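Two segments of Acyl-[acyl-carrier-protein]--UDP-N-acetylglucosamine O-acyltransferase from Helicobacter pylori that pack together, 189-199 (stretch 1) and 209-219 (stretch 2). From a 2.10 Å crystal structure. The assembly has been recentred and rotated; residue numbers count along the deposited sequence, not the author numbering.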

# COMPACT_ATOMS: atom_id res chain seq x y z
N PHE A 189 -12.15 -4.06 -16.79
CA PHE A 189 -12.89 -4.69 -17.88
C PHE A 189 -11.94 -5.56 -18.70
O PHE A 189 -10.72 -5.40 -18.61
CB PHE A 189 -13.53 -3.62 -18.78
CG PHE A 189 -12.53 -2.67 -19.39
CD1 PHE A 189 -11.79 -3.04 -20.51
CD2 PHE A 189 -12.30 -1.42 -18.82
CE1 PHE A 189 -10.84 -2.17 -21.06
CE2 PHE A 189 -11.35 -0.55 -19.35
CZ PHE A 189 -10.62 -0.93 -20.48
N ILE A 190 -12.48 -6.47 -19.50
CA ILE A 190 -11.67 -7.36 -20.32
C ILE A 190 -11.16 -6.67 -21.58
O ILE A 190 -11.94 -6.14 -22.37
CB ILE A 190 -12.47 -8.63 -20.72
CG1 ILE A 190 -12.93 -9.36 -19.46
CG2 ILE A 190 -11.62 -9.54 -21.59
CD1 ILE A 190 -13.86 -10.52 -19.72
N ARG A 191 -9.84 -6.69 -21.77
CA ARG A 191 -9.21 -6.04 -22.92
C ARG A 191 -8.76 -7.01 -24.01
O ARG A 191 -8.26 -6.59 -25.05
CB ARG A 191 -8.00 -5.22 -22.48
CG ARG A 191 -8.33 -4.03 -21.62
CD ARG A 191 -7.08 -3.33 -21.09
NE ARG A 191 -6.18 -2.86 -22.14
CZ ARG A 191 -5.26 -3.60 -22.76
NH1 ARG A 191 -5.10 -4.87 -22.42
NH2 ARG A 191 -4.50 -3.07 -23.70
N GLY A 192 -8.93 -8.30 -23.76
CA GLY A 192 -8.51 -9.28 -24.74
C GLY A 192 -8.12 -10.58 -24.07
O GLY A 192 -8.53 -10.85 -22.94
N LEU A 193 -7.32 -11.39 -24.76
CA LEU A 193 -6.90 -12.67 -24.20
C LEU A 193 -5.45 -12.68 -23.74
O LEU A 193 -4.61 -11.93 -24.24
CB LEU A 193 -7.11 -13.79 -25.22
CG LEU A 193 -8.54 -14.05 -25.69
CD1 LEU A 193 -8.58 -15.35 -26.49
CD2 LEU A 193 -9.48 -14.14 -24.50
N ASN A 194 -5.17 -13.54 -22.77
CA ASN A 194 -3.83 -13.70 -22.21
C ASN A 194 -3.08 -14.64 -23.14
O ASN A 194 -2.79 -15.79 -22.80
CB ASN A 194 -3.93 -14.29 -20.80
CG ASN A 194 -2.60 -14.29 -20.08
OD1 ASN A 194 -2.53 -14.63 -18.90
ND2 ASN A 194 -1.54 -13.91 -20.78
N ARG A 195 -2.76 -14.13 -24.32
CA ARG A 195 -2.06 -14.88 -25.36
C ARG A 195 -0.78 -15.53 -24.86
O ARG A 195 -0.55 -16.73 -25.08
CB ARG A 195 -1.75 -13.94 -26.53
CG ARG A 195 -1.63 -14.61 -27.89
CD ARG A 195 -1.57 -13.57 -29.00
NE ARG A 195 -1.60 -14.16 -30.33
CZ ARG A 195 -0.64 -14.92 -30.83
NH1 ARG A 195 0.45 -15.18 -30.12
NH2 ARG A 195 -0.75 -15.42 -32.06
N HIS A 196 0.06 -14.76 -24.18
CA HIS A 196 1.32 -15.28 -23.67
C HIS A 196 1.13 -16.51 -22.80
O HIS A 196 1.94 -17.44 -22.83
CB HIS A 196 2.07 -14.20 -22.88
CG HIS A 196 3.30 -14.71 -22.20
ND1 HIS A 196 3.25 -15.39 -21.00
CD2 HIS A 196 4.60 -14.68 -22.56
CE1 HIS A 196 4.47 -15.77 -20.66
NE2 HIS A 196 5.31 -15.35 -21.59
N ARG A 197 0.06 -16.52 -22.01
CA ARG A 197 -0.23 -17.65 -21.14
C ARG A 197 -0.76 -18.84 -21.93
O ARG A 197 -0.32 -19.98 -21.73
CB ARG A 197 -1.27 -17.26 -20.09
CG ARG A 197 -1.65 -18.40 -19.17
CD ARG A 197 -0.89 -18.32 -17.86
NE ARG A 197 0.55 -18.28 -18.05
CZ ARG A 197 1.41 -17.97 -17.09
NH1 ARG A 197 0.97 -17.68 -15.87
NH2 ARG A 197 2.72 -17.96 -17.33
N MET A 198 -1.70 -18.58 -22.83
CA MET A 198 -2.29 -19.64 -23.64
C MET A 198 -1.23 -20.35 -24.48
O MET A 198 -1.28 -21.56 -24.66
CB MET A 198 -3.37 -19.08 -24.56
CG MET A 198 -4.49 -18.34 -23.84
SD MET A 198 -5.83 -17.88 -24.95
CE MET A 198 -5.08 -16.57 -25.87
N ARG A 199 -0.26 -19.59 -24.97
CA ARG A 199 0.80 -20.14 -25.81
C ARG A 199 1.69 -21.16 -25.11
O ARG A 199 2.32 -21.99 -25.77
CB ARG A 199 1.67 -19.01 -26.39
CG ARG A 199 0.97 -18.18 -27.45
CD ARG A 199 1.92 -17.17 -28.08
NE ARG A 199 2.40 -16.20 -27.10
CZ ARG A 199 3.31 -15.26 -27.37
NH1 ARG A 199 3.83 -15.17 -28.58
NH2 ARG A 199 3.68 -14.41 -26.42
N PHE A 209 -9.76 -21.48 -31.42
CA PHE A 209 -11.11 -21.83 -31.02
C PHE A 209 -11.61 -20.91 -29.91
O PHE A 209 -12.74 -20.42 -29.95
CB PHE A 209 -11.15 -23.29 -30.56
CG PHE A 209 -12.50 -23.73 -30.07
CD1 PHE A 209 -12.89 -23.49 -28.76
CD2 PHE A 209 -13.39 -24.37 -30.93
CE1 PHE A 209 -14.14 -23.89 -28.30
CE2 PHE A 209 -14.65 -24.77 -30.48
CZ PHE A 209 -15.03 -24.52 -29.16
N ILE A 210 -10.75 -20.67 -28.92
CA ILE A 210 -11.12 -19.81 -27.80
C ILE A 210 -11.42 -18.38 -28.25
O ILE A 210 -12.43 -17.80 -27.84
CB ILE A 210 -10.00 -19.80 -26.73
CG1 ILE A 210 -9.86 -21.21 -26.14
CG2 ILE A 210 -10.33 -18.79 -25.62
CD1 ILE A 210 -8.71 -21.38 -25.18
N TYR A 211 -10.57 -17.82 -29.10
CA TYR A 211 -10.81 -16.46 -29.60
C TYR A 211 -12.20 -16.41 -30.21
O TYR A 211 -13.01 -15.53 -29.89
CB TYR A 211 -9.80 -16.08 -30.69
CG TYR A 211 -8.48 -15.53 -30.20
CD1 TYR A 211 -7.33 -16.32 -30.21
CD2 TYR A 211 -8.36 -14.20 -29.80
CE1 TYR A 211 -6.09 -15.79 -29.84
CE2 TYR A 211 -7.12 -13.66 -29.43
CZ TYR A 211 -5.99 -14.47 -29.46
OH TYR A 211 -4.76 -13.94 -29.12
N ALA A 212 -12.47 -17.36 -31.11
CA ALA A 212 -13.75 -17.44 -31.78
C ALA A 212 -14.88 -17.55 -30.77
O ALA A 212 -15.88 -16.84 -30.85
CB ALA A 212 -13.77 -18.65 -32.72
N LEU A 213 -14.70 -18.45 -29.80
CA LEU A 213 -15.70 -18.67 -28.76
C LEU A 213 -16.08 -17.36 -28.06
O LEU A 213 -17.25 -17.01 -27.96
CB LEU A 213 -15.15 -19.64 -27.71
CG LEU A 213 -16.15 -20.50 -26.91
CD1 LEU A 213 -15.49 -20.93 -25.61
CD2 LEU A 213 -17.43 -19.75 -26.62
N TYR A 214 -15.07 -16.64 -27.58
CA TYR A 214 -15.32 -15.38 -26.89
C TYR A 214 -15.94 -14.32 -27.79
O TYR A 214 -16.77 -13.53 -27.34
CB TYR A 214 -14.03 -14.86 -26.26
CG TYR A 214 -13.72 -15.46 -24.91
CD1 TYR A 214 -12.48 -16.04 -24.64
CD2 TYR A 214 -14.66 -15.43 -23.88
CE1 TYR A 214 -12.18 -16.56 -23.38
CE2 TYR A 214 -14.38 -15.95 -22.62
CZ TYR A 214 -13.14 -16.51 -22.38
OH TYR A 214 -12.86 -17.02 -21.13
N LYS A 215 -15.55 -14.31 -29.06
CA LYS A 215 -16.10 -13.34 -29.99
C LYS A 215 -17.61 -13.55 -30.13
O LYS A 215 -18.38 -12.60 -30.17
CB LYS A 215 -15.40 -13.46 -31.35
CG LYS A 215 -13.95 -13.01 -31.28
CD LYS A 215 -13.15 -13.31 -32.54
CE LYS A 215 -11.69 -12.88 -32.36
NZ LYS A 215 -10.81 -13.25 -33.50
N ARG A 216 -18.03 -14.81 -30.16
CA ARG A 216 -19.44 -15.13 -30.27
C ARG A 216 -20.15 -14.92 -28.94
O ARG A 216 -21.29 -14.43 -28.90
CB ARG A 216 -19.63 -16.58 -30.74
CG ARG A 216 -19.23 -16.78 -32.19
CD ARG A 216 -19.44 -18.21 -32.66
NE ARG A 216 -18.45 -19.13 -32.12
CZ ARG A 216 -18.73 -20.12 -31.28
NH1 ARG A 216 -19.99 -20.31 -30.90
NH2 ARG A 216 -17.77 -20.92 -30.84
N LEU A 217 -19.48 -15.26 -27.85
CA LEU A 217 -20.06 -15.10 -26.52
C LEU A 217 -20.35 -13.64 -26.18
O LEU A 217 -21.38 -13.33 -25.57
CB LEU A 217 -19.12 -15.67 -25.45
CG LEU A 217 -19.15 -17.18 -25.24
CD1 LEU A 217 -18.10 -17.57 -24.20
CD2 LEU A 217 -20.54 -17.62 -24.80
N PHE A 218 -19.44 -12.76 -26.57
CA PHE A 218 -19.61 -11.35 -26.26
C PHE A 218 -20.33 -10.49 -27.30
O PHE A 218 -20.13 -9.28 -27.34
CB PHE A 218 -18.26 -10.73 -25.91
CG PHE A 218 -17.74 -11.15 -24.57
CD1 PHE A 218 -16.70 -12.07 -24.46
CD2 PHE A 218 -18.31 -10.65 -23.40
CE1 PHE A 218 -16.24 -12.48 -23.22
CE2 PHE A 218 -17.85 -11.06 -22.15
CZ PHE A 218 -16.81 -11.98 -22.06
N ARG A 219 -21.15 -11.11 -28.13
CA ARG A 219 -21.92 -10.35 -29.10
C ARG A 219 -22.97 -9.61 -28.28
O ARG A 219 -23.45 -10.13 -27.26
CB ARG A 219 -22.58 -11.28 -30.13
CG ARG A 219 -21.62 -11.74 -31.21
CD ARG A 219 -22.21 -12.85 -32.06
NE ARG A 219 -21.27 -13.27 -33.10
CZ ARG A 219 -21.41 -14.37 -33.83
NH1 ARG A 219 -22.45 -15.17 -33.64
NH2 ARG A 219 -20.50 -14.68 -34.75

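A small interface can be centred on one well-placed aliphatic side chain and the ring it packs against, and the packing of 189-199 against 209-219, most of it helix, in this acyltransferase illustrates the principle. Only 339 Å² is buried, both sides summed, and no clear hydrogen bond crosses the contact; apolar packing does most of the work.

Along the first stretch, contact begins in the strand. Phe189 and Arg191 lie out of reach, whereas Ile190 points toward the other stretch and, with chi1 m and chi2 t, brings its CD1 to 4.0 Å from Phe218 CZ, just where stretch 2 leaves helical geometry. The chain then turns a corner at Gly192, whose phi/psi of 151/-158 would jam a CB against the preceding carbonyl oxygen.

Beyond the corner, Leu193 is the centrepiece. Its branched end suits a position among three helix residues: CD1 sits over one face of the Tyr211 ring, 3.6 Å from the centroid and 15° off the normal, a CH-pi contact, and also lies 4.0 Å from Ile210 CG2. Its other methyl, CD2, reaches Tyr214 CD1 at 3.6 Å. Ile210 and Tyr214 are one helical turn apart, joined by the backbone bond from Tyr214 N to Ile210 O (2.9 Å), so both can present side chains toward the same leucine.

Asn194 points away and occupies the N-cap position, right before the helix; its backbone O accepts a hydrogen bond from Met198 N at 3.0 Å. From that helix Arg195 starts sideways, but its extended chain carries CD to 3.2 Å from Tyr211 OH, aliphatic carbon against the phenol's outer end. One turn on from Asn194, buried Met198 points toward stretch 2, its flexible thioether placing CE 4.2 Å from Tyr211 CE1. Tyr211 thus meets Leu193, Arg195 and Met198 with a single long, flat side chain.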